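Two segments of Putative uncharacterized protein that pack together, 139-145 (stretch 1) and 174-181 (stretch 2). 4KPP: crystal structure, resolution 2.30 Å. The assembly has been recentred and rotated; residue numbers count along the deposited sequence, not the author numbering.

Stretch 1, residues 139-145: RLEIFFL
Stretch 2 (174-181) AIYIYLST

Two nearly antiparallel helical segments of one chain meet in a small, mainly apolar contact centred on Tyr176 and Phe144, with one very short hydrogen bond on its flank. Both stretches lie within longer helices; their axes run at 169° and approach to 10.8 Å, a spacing filled by side chains. The register is set by Phe144 and Tyr176, whose CA atoms lie 7.0 Å apart. Backbone torsions stay in the alpha region, with phi from -56° to -81° and psi from -19° to -61°; Leu145 N to Glu141 O (2.8 Å) and Leu179 N to Ile175 O (2.9 Å) exemplify the i to i-4 bonding. The contact buries 334 Å², both sides summed.

Phe144 points toward the partner helix with chi1 m (-81°) and chi2 -80°. One face of its ring receives Tyr176 CB, 3.8 Å from the centroid and only 7° off the normal, which defines a CH-pi contact. Near the ring plane, Phe144 CZ meets Ile175 CG2 at 3.5 Å and Phe144 CE2 meets Leu179 CD1 at 4.0 Å. Ile175 and Leu179 are both mt.

Tyr176 leaves its helix sideways, with chi1 t (165°) and chi2 67°. Its ring edge is directed at the Phe144 face in an offset edge-to-face pair: centroids 5.6 Å apart, planes at 63°. Leu140, pointing toward stretch 2 in a tt conformation, places CD2 3.9 Å from Tyr176 CD1, near the tyrosine plane; Leu140 CD1 also reaches the tyrosine and lies 4.1 Å from Ser180 CA.

Beyond the ring, Tyr176 OH donates to Glu141 OE1 at 2.4 Å. Glu141 starts sideways, but its off-well chi1 (10°), chi2 m (-82°) and chi3 of -51° bring the carboxylate to the hydroxyl.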

# COMPACT_ATOMS: atom_id res chain seq x y z
N ARG A 139 -12.11 11.38 7.94
CA ARG A 139 -13.48 10.89 7.77
C ARG A 139 -13.80 10.55 6.32
O ARG A 139 -14.67 9.73 6.04
CB ARG A 139 -14.50 11.91 8.30
CG ARG A 139 -14.39 12.21 9.78
CD ARG A 139 -15.63 12.95 10.26
NE ARG A 139 -15.39 13.78 11.44
CZ ARG A 139 -15.54 13.36 12.69
NH1 ARG A 139 -15.30 14.19 13.70
NH2 ARG A 139 -15.93 12.12 12.94
N LEU A 140 -13.09 11.19 5.39
CA LEU A 140 -13.21 10.89 3.98
C LEU A 140 -12.78 9.44 3.73
O LEU A 140 -13.57 8.62 3.26
CB LEU A 140 -12.33 11.85 3.16
CG LEU A 140 -12.68 12.18 1.70
CD1 LEU A 140 -11.42 12.60 0.94
CD2 LEU A 140 -13.39 11.05 0.96
N GLU A 141 -11.53 9.14 4.05
CA GLU A 141 -10.99 7.80 3.81
C GLU A 141 -11.74 6.74 4.60
O GLU A 141 -11.88 5.61 4.14
CB GLU A 141 -9.48 7.73 4.11
CG GLU A 141 -8.90 8.95 4.80
CD GLU A 141 -8.57 10.07 3.83
OE1 GLU A 141 -7.88 9.80 2.82
OE2 GLU A 141 -8.99 11.22 4.08
N ILE A 142 -12.24 7.10 5.78
CA ILE A 142 -13.03 6.19 6.60
C ILE A 142 -14.28 5.72 5.86
O ILE A 142 -14.61 4.53 5.85
CB ILE A 142 -13.46 6.86 7.93
CG1 ILE A 142 -12.24 7.09 8.82
CG2 ILE A 142 -14.49 6.01 8.66
CD1 ILE A 142 -12.57 7.73 10.16
N PHE A 143 -14.96 6.66 5.22
CA PHE A 143 -16.17 6.38 4.45
C PHE A 143 -15.90 5.38 3.32
O PHE A 143 -16.63 4.40 3.16
CB PHE A 143 -16.73 7.67 3.87
CG PHE A 143 -17.94 7.48 2.99
CD1 PHE A 143 -19.20 7.37 3.54
CD2 PHE A 143 -17.80 7.42 1.61
CE1 PHE A 143 -20.31 7.20 2.74
CE2 PHE A 143 -18.90 7.24 0.81
CZ PHE A 143 -20.16 7.13 1.37
N PHE A 144 -14.85 5.63 2.55
CA PHE A 144 -14.53 4.77 1.42
C PHE A 144 -13.96 3.43 1.86
O PHE A 144 -14.14 2.42 1.18
CB PHE A 144 -13.59 5.47 0.44
CG PHE A 144 -14.29 6.40 -0.49
CD1 PHE A 144 -14.94 5.90 -1.61
CD2 PHE A 144 -14.32 7.76 -0.25
CE1 PHE A 144 -15.61 6.75 -2.47
CE2 PHE A 144 -14.99 8.61 -1.11
CZ PHE A 144 -15.63 8.10 -2.22
N LEU A 145 -13.29 3.42 3.00
CA LEU A 145 -12.78 2.19 3.58
C LEU A 145 -13.95 1.30 3.99
O LEU A 145 -13.92 0.09 3.80
CB LEU A 145 -11.91 2.50 4.80
CG LEU A 145 -10.46 2.03 4.77
CD1 LEU A 145 -9.93 1.98 3.35
CD2 LEU A 145 -9.61 2.94 5.63
N ALA A 174 -11.61 6.11 -7.81
CA ALA A 174 -11.71 7.27 -8.69
C ALA A 174 -12.53 8.39 -8.05
O ALA A 174 -12.14 9.56 -8.09
CB ALA A 174 -12.32 6.87 -10.03
N ILE A 175 -13.66 8.03 -7.46
CA ILE A 175 -14.51 8.98 -6.74
C ILE A 175 -13.77 9.53 -5.52
O ILE A 175 -13.84 10.73 -5.23
CB ILE A 175 -15.83 8.32 -6.29
CG1 ILE A 175 -16.67 7.92 -7.50
CG2 ILE A 175 -16.62 9.24 -5.37
CD1 ILE A 175 -18.00 7.28 -7.14
N TYR A 176 -13.06 8.65 -4.82
CA TYR A 176 -12.26 9.05 -3.67
C TYR A 176 -11.19 10.07 -4.05
O TYR A 176 -11.02 11.08 -3.36
CB TYR A 176 -11.62 7.83 -3.02
CG TYR A 176 -10.50 8.16 -2.06
CD1 TYR A 176 -10.75 8.83 -0.87
CD2 TYR A 176 -9.19 7.81 -2.35
CE1 TYR A 176 -9.73 9.14 0.01
CE2 TYR A 176 -8.16 8.12 -1.48
CZ TYR A 176 -8.44 8.78 -0.30
OH TYR A 176 -7.42 9.09 0.57
N ILE A 177 -10.48 9.80 -5.13
CA ILE A 177 -9.48 10.72 -5.64
C ILE A 177 -10.10 12.07 -5.99
O ILE A 177 -9.60 13.12 -5.60
CB ILE A 177 -8.76 10.15 -6.87
CG1 ILE A 177 -7.79 9.05 -6.44
CG2 ILE A 177 -8.02 11.24 -7.63
CD1 ILE A 177 -6.78 9.52 -5.41
N TYR A 178 -11.21 12.02 -6.73
CA TYR A 178 -11.93 13.22 -7.14
C TYR A 178 -12.33 14.09 -5.95
O TYR A 178 -12.22 15.32 -6.00
CB TYR A 178 -13.16 12.85 -7.97
CG TYR A 178 -14.10 14.00 -8.23
CD1 TYR A 178 -13.78 14.99 -9.15
CD2 TYR A 178 -15.31 14.10 -7.55
CE1 TYR A 178 -14.64 16.04 -9.40
CE2 TYR A 178 -16.18 15.15 -7.78
CZ TYR A 178 -15.84 16.12 -8.71
OH TYR A 178 -16.70 17.17 -8.94
N LEU A 179 -12.80 13.45 -4.88
CA LEU A 179 -13.22 14.16 -3.68
C LEU A 179 -12.02 14.64 -2.87
O LEU A 179 -12.13 15.58 -2.08
CB LEU A 179 -14.12 13.28 -2.82
CG LEU A 179 -15.51 12.96 -3.37
CD1 LEU A 179 -16.30 12.15 -2.37
CD2 LEU A 179 -16.26 14.24 -3.75
N SER A 180 -10.89 13.98 -3.06
CA SER A 180 -9.67 14.32 -2.32
C SER A 180 -9.06 15.60 -2.87
O SER A 180 -8.26 16.25 -2.20
CB SER A 180 -8.66 13.17 -2.39
OG SER A 180 -7.56 13.40 -1.53
N THR A 181 -9.44 15.95 -4.10
CA THR A 181 -8.96 17.18 -4.73
C THR A 181 -9.77 18.38 -4.24
O THR A 181 -9.24 19.49 -4.13
CB THR A 181 -9.05 17.08 -6.27
OG1 THR A 181 -8.41 15.88 -6.71
CG2 THR A 181 -8.37 18.28 -6.93